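PDB 1VQY: hypothetical protein AGR_pAT_315 from Agrobacterium tumefaciens str. C58, which is of unknown function but belongs to the NIPSNAP family, whose members share the dimeric alpha-beta barrel type of fold. Local coordinates for residues Y20-R23 against E29-K32; R35-A40 against Q89-R94. All coordinates share one frame; numbering follows the deposited sequence.

Contact 1: Y20-R23 against E29-K32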
loop_
_atom_site.group_PDB
_atom_site.type_symbol
_atom_site.label_atom_id
_atom_site.label_comp_id
_atom_site.label_asym_id
_atom_site.label_seq_id
_atom_site.Cartn_x
_atom_site.Cartn_y
_atom_site.Cartn_z
ATOM N N TYR B 20 -1.556 5.946 13.974
ATOM C CA TYR B 20 -2.021 4.642 14.429
ATOM C C TYR B 20 -3.353 4.333 13.786
ATOM O O TYR B 20 -4.207 5.223 13.725
ATOM C CB TYR B 20 -2.233 4.613 15.946
ATOM C CG TYR B 20 -1.056 4.999 16.810
ATOM C CD1 TYR B 20 0.259 4.923 16.337
ATOM C CD2 TYR B 20 -1.259 5.380 18.122
ATOM C CE1 TYR B 20 1.335 5.260 17.145
ATOM C CE2 TYR B 20 -0.198 5.704 18.940
ATOM C CZ TYR B 20 1.099 5.648 18.438
ATOM O OH TYR B 20 2.144 5.983 19.246
ATOM N N ARG B 21 -3.524 3.093 13.311
ATOM C CA ARG B 21 -4.845 2.579 12.954
ATOM C C ARG B 21 -5.379 1.850 14.158
ATOM O O ARG B 21 -4.784 0.876 14.625
ATOM C CB ARG B 21 -4.806 1.651 11.732
ATOM C CG ARG B 21 -6.100 0.842 11.478
ATOM C CD ARG B 21 -6.291 0.403 9.965
ATOM N NE ARG B 21 -5.154 -0.320 9.393
ATOM N N ILE B 22 -6.511 2.335 14.666
ATOM C CA ILE B 22 -7.169 1.754 15.844
ATOM C C ILE B 22 -8.138 0.640 15.452
ATOM O O ILE B 22 -8.765 0.675 14.406
ATOM C CB ILE B 22 -7.917 2.846 16.645
ATOM C CG1 ILE B 22 -6.976 4.028 16.923
ATOM C CG2 ILE B 22 -8.494 2.282 17.945
ATOM C CD1 ILE B 22 -5.596 3.613 17.464
ATOM N N ARG B 23 -8.255 -0.355 16.316
ATOM C CA ARG B 23 -9.147 -1.481 16.072
ATOM C C ARG B 23 -10.598 -1.000 16.062
ATOM O O ARG B 23 -10.988 -0.134 16.868
ATOM C CB ARG B 23 -8.906 -2.598 17.104
ATOM C CG ARG B 23 -7.554 -3.313 16.876
ATOM C CD ARG B 23 -7.294 -4.455 17.864
ATOM N N GLU B 29 -12.637 4.307 23.375
ATOM C CA GLU B 29 -11.853 3.722 24.471
ATOM C C GLU B 29 -10.391 4.194 24.397
ATOM O O GLU B 29 -9.815 4.621 25.400
ATOM C CB GLU B 29 -11.942 2.201 24.408
ATOM C CG GLU B 29 -11.473 1.477 25.654
ATOM C CD GLU B 29 -11.565 -0.049 25.515
ATOM O OE1 GLU B 29 -12.373 -0.539 24.690
ATOM O OE2 GLU B 29 -10.816 -0.756 26.234
ATOM N N TYR B 30 -9.807 4.129 23.200
ATOM C CA TYR B 30 -8.471 4.680 22.942
ATOM C C TYR B 30 -8.382 6.129 23.412
ATOM O O TYR B 30 -7.511 6.479 24.196
ATOM C CB TYR B 30 -8.116 4.627 21.446
ATOM C CG TYR B 30 -6.771 5.228 21.165
ATOM C CD1 TYR B 30 -6.637 6.609 20.939
ATOM C CD2 TYR B 30 -5.616 4.442 21.150
ATOM C CE1 TYR B 30 -5.397 7.182 20.689
ATOM C CE2 TYR B 30 -4.360 5.013 20.907
ATOM C CZ TYR B 30 -4.264 6.387 20.693
ATOM O OH TYR B 30 -3.044 6.993 20.460
ATOM N N LEU B 31 -9.296 6.956 22.909
ATOM C CA LEU B 31 -9.356 8.363 23.247
ATOM C C LEU B 31 -9.515 8.648 24.732
ATOM O O LEU B 31 -8.907 9.587 25.259
ATOM C CB LEU B 31 -10.506 9.018 22.487
ATOM C CG LEU B 31 -10.245 9.250 21.005
ATOM C CD1 LEU B 31 -11.483 9.912 20.393
ATOM C CD2 LEU B 31 -8.943 10.082 20.754
ATOM N N LYS B 32 -10.341 7.839 25.393
ATOM C CA LYS B 32 -10.655 8.027 26.796
ATOM C C LYS B 32 -9.432 7.757 27.654
ATOM O O LYS B 32 -9.151 8.497 28.597
ATOM C CB LYS B 32 -11.806 7.111 27.232
ATOM C CG LYS B 32 -12.128 7.226 28.714
ATOM C CD LYS B 32 -13.218 6.277 29.183
ATOM C CE LYS B 32 -13.849 6.831 30.469
ATOM N NZ LYS B 32 -14.858 5.922 31.057
#

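Contact 2: R35-A40 against Q89-R94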
loop_
_atom_site.group_PDB
_atom_site.type_symbol
_atom_site.label_atom_id
_atom_site.label_comp_id
_atom_site.label_asym_id
_atom_site.label_seq_id
_atom_site.Cartn_x
_atom_site.Cartn_y
_atom_site.Cartn_z
ATOM N N ARG B 35 -7.053 10.808 26.950
ATOM C CA ARG B 35 -7.654 11.985 27.615
ATOM C C ARG B 35 -7.454 11.975 29.134
ATOM O O ARG B 35 -6.918 12.928 29.715
ATOM C CB ARG B 35 -9.157 12.051 27.300
ATOM C CG ARG B 35 -9.894 13.257 27.920
ATOM C CD ARG B 35 -11.344 13.392 27.451
ATOM N NE ARG B 35 -11.421 13.400 25.990
ATOM C CZ ARG B 35 -11.866 12.397 25.227
ATOM N NH1 ARG B 35 -12.329 11.262 25.746
ATOM N NH2 ARG B 35 -11.854 12.533 23.919
ATOM N N GLU B 36 -7.872 10.869 29.753
ATOM C CA GLU B 36 -7.974 10.759 31.202
ATOM C C GLU B 36 -6.684 10.377 31.935
ATOM O O GLU B 36 -6.541 10.689 33.116
ATOM C CB GLU B 36 -9.064 9.758 31.546
ATOM C CG GLU B 36 -10.456 10.169 31.045
ATOM C CD GLU B 36 -11.575 9.312 31.637
ATOM O OE1 GLU B 36 -11.284 8.304 32.314
ATOM O OE2 GLU B 36 -12.756 9.645 31.424
ATOM N N GLU B 37 -5.747 9.718 31.250
ATOM C CA GLU B 37 -4.500 9.266 31.883
ATOM C C GLU B 37 -3.230 9.575 31.089
ATOM O O GLU B 37 -2.312 10.197 31.615
ATOM C CB GLU B 37 -4.566 7.762 32.138
ATOM C CG GLU B 37 -5.596 7.398 33.169
ATOM C CD GLU B 37 -5.788 5.903 33.324
ATOM O OE1 GLU B 37 -4.793 5.202 33.643
ATOM O OE2 GLU B 37 -6.942 5.446 33.146
ATOM N N GLY B 38 -3.183 9.152 29.830
ATOM C CA GLY B 38 -1.925 9.044 29.109
ATOM C C GLY B 38 -1.215 10.334 28.771
ATOM O O GLY B 38 -0.007 10.443 28.949
ATOM N N ILE B 39 -1.974 11.318 28.306
ATOM C CA ILE B 39 -1.398 12.582 27.868
ATOM C C ILE B 39 -0.842 13.395 29.061
ATOM O O ILE B 39 0.129 14.153 28.912
ATOM C CB ILE B 39 -2.425 13.386 26.995
ATOM C CG1 ILE B 39 -1.724 14.116 25.843
ATOM C CG2 ILE B 39 -3.281 14.371 27.861
ATOM C CD1 ILE B 39 -0.873 13.251 24.961
ATOM N N ALA B 40 -1.423 13.196 30.245
ATOM C CA ALA B 40 -0.921 13.816 31.476
ATOM C C ALA B 40 0.449 13.264 31.920
ATOM O O ALA B 40 1.226 13.969 32.576
ATOM C CB ALA B 40 -1.953 13.683 32.613
ATOM N N GLN B 89 4.458 2.638 32.354
ATOM C CA GLN B 89 4.604 1.194 32.194
ATOM C C GLN B 89 3.300 0.470 32.480
ATOM O O GLN B 89 2.974 -0.527 31.815
ATOM C CB GLN B 89 5.726 0.669 33.083
ATOM C CG GLN B 89 7.109 0.992 32.506
ATOM C CD GLN B 89 8.242 0.600 33.437
ATOM O OE1 GLN B 89 8.009 0.129 34.559
ATOM N NE2 GLN B 89 9.482 0.794 32.976
ATOM N N ALA B 90 2.556 0.990 33.457
ATOM C CA ALA B 90 1.228 0.480 33.779
ATOM C C ALA B 90 0.157 0.930 32.758
ATOM O O ALA B 90 -0.864 0.262 32.591
ATOM C CB ALA B 90 0.838 0.913 35.205
ATOM N N PHE B 91 0.400 2.048 32.073
ATOM C CA PHE B 91 -0.587 2.637 31.148
ATOM C C PHE B 91 -0.509 2.122 29.702
ATOM O O PHE B 91 -1.548 1.896 29.043
ATOM C CB PHE B 91 -0.474 4.175 31.122
ATOM C CG PHE B 91 -1.298 4.809 30.044
ATOM C CD1 PHE B 91 -2.642 5.052 30.241
ATOM C CD2 PHE B 91 -0.736 5.113 28.797
ATOM C CE1 PHE B 91 -3.419 5.610 29.221
ATOM C CE2 PHE B 91 -1.505 5.680 27.777
ATOM C CZ PHE B 91 -2.848 5.926 27.989
ATOM N N ILE B 92 0.711 1.978 29.202
ATOM C CA ILE B 92 0.931 1.692 27.781
ATOM C C ILE B 92 0.443 0.303 27.270
ATOM O O ILE B 92 0.007 0.192 26.118
ATOM C CB ILE B 92 2.415 1.990 27.380
ATOM C CG1 ILE B 92 2.617 1.898 25.858
ATOM C CG2 ILE B 92 3.368 1.072 28.084
ATOM C CD1 ILE B 92 1.715 2.843 25.042
ATOM N N PRO B 93 0.478 -0.741 28.121
ATOM C CA PRO B 93 -0.061 -2.008 27.652
ATOM C C PRO B 93 -1.572 -1.953 27.408
ATOM O O PRO B 93 -2.072 -2.680 26.559
ATOM C CB PRO B 93 0.242 -2.987 28.801
ATOM C CG PRO B 93 1.225 -2.298 29.680
ATOM C CD PRO B 93 0.949 -0.846 29.514
ATOM N N ARG B 94 -2.289 -1.118 28.145
ATOM C CA ARG B 94 -3.733 -1.024 27.966
ATOM C C ARG B 94 -4.078 -0.248 26.718
ATOM O O ARG B 94 -5.146 -0.439 26.140
ATOM C CB ARG B 94 -4.388 -0.328 29.158
ATOM C CG ARG B 94 -4.306 -1.086 30.454
ATOM C CD ARG B 94 -5.024 -0.309 31.532
ATOM N NE ARG B 94 -4.119 0.598 32.222
ATOM C CZ ARG B 94 -4.457 1.794 32.716
ATOM N NH1 ARG B 94 -5.698 2.278 32.581
ATOM N NH2 ARG B 94 -3.534 2.518 33.358
#

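Contact 1: Y20-R23 against E29-K32
Tyr30, on the first turn of helix 27-46, brings its phenol to strand 14-22 on the face that the helix covers, where Ile22 and Tyr20 receive it at two different points. Ile22 supplies a face contact: its CD1 methyl sits 4.1 Å from the centroid of the Tyr30 ring, 24° off the normal, a CH-pi contact displaced toward the CD2-CE2 rim, with Ile22 CD1 to Tyr30 CD2 at 3.8 Å. Having CG1 beside its backbone N (chi1 -51°), Ile22 extends that branch, and not CG2, to the ring. Tyr20 is met otherwise. The hydroxyl end of Tyr30 comes up to the edge of the Tyr20 ring, close to its plane, with Tyr30 OH 3.4 Å from Tyr20 CD2. The long axes of the two tyrosines cross at about a right angle. This is packing of a helix on an antiparallel sheet, as expected for the ferredoxin-like subunit of the dimeric alpha-beta barrel clan, and the short 23-26 connection brings the helix straight back over the strand it follows. All three side chains are buried, Val63 and His65 of strand 62-69 also touch Tyr30, and both hydroxyls find partners within the chain: Tyr30 OH bonds to Tyr52 OH, and Tyr20 OH accepts from Arg18 NE. The other side of the contact is looser. Arg21 turns from the helix, its modelled chain, which ends at NE, reaching Glu100 of strand 99-109, while Glu29 and Lys32 carry their charged ends out from the exposed surface of the helix.

Contact 2: R35-A40 against Q89-R94
Glu37 and Arg94 join helix 27-46 to helix 86-96 through a salt bridge in which one carboxylate oxygen does most of the work. Arg94 approaches end-on: NH2 reaches Glu37 OE1 at 3.0 Å with an N-H...O angle of 151°, and Arg94 NH1 reaches Glu37 OE1 at 3.2 Å on a more bent path. Both meet OE1 on its syn side, somewhat out of the carboxylate plane, and OE1 lies at the guanidinium edge. Glu37 OE2 takes a weak bond from Arg94 NH1 at 3.5 Å. Helix 86-96 is kinked at Pro93, and Arg94 N bonds only weakly, to Phe91 O; Ala90 O is served instead by a side chain, Arg94 NE donating to it at 3.3 Å, nearly straight at 164°. A bend at chi3 turns NE to Ala90 and NH1 and NH2 to Glu37. Gly38 and Phe91, both buried, make the packed part: Gly38 CA lies over one face of the Phe91 ring, 3.7 Å from its centroid in a CH-pi contact. This is helix-helix packing within the helical layer of the alpha/beta fold, with a glycine at the nearest backbone approach letting an aromatic ring lie on the main chain; the segment axes cross at -122°. On the solvent-facing side, where Arg94 is exposed and Glu37 partly so, the two charges probably offset each other, and rotation of the doubly bonded Arg94 head is probably restricted.

Overall arrangement
From the N terminus the chain runs through strand 14-22 and turns back into helix 27-46; contact 1 closes this short loop, where the start of the helix meets the sheet. Contact 2 opens farther along the same helix and closes only after strands 49-55 and 62-69 and helix 72-84, when helix 86-96 packs against it. The two contacts therefore stand in series, neither enclosing the other, with centres 12 Å apart. Helix 27-46 is their common member: it rests on the sheet through 29-32 and holds helix 86-96 through 35-40. From there the chain enters strand 99-109, which pairs with strand 14-22.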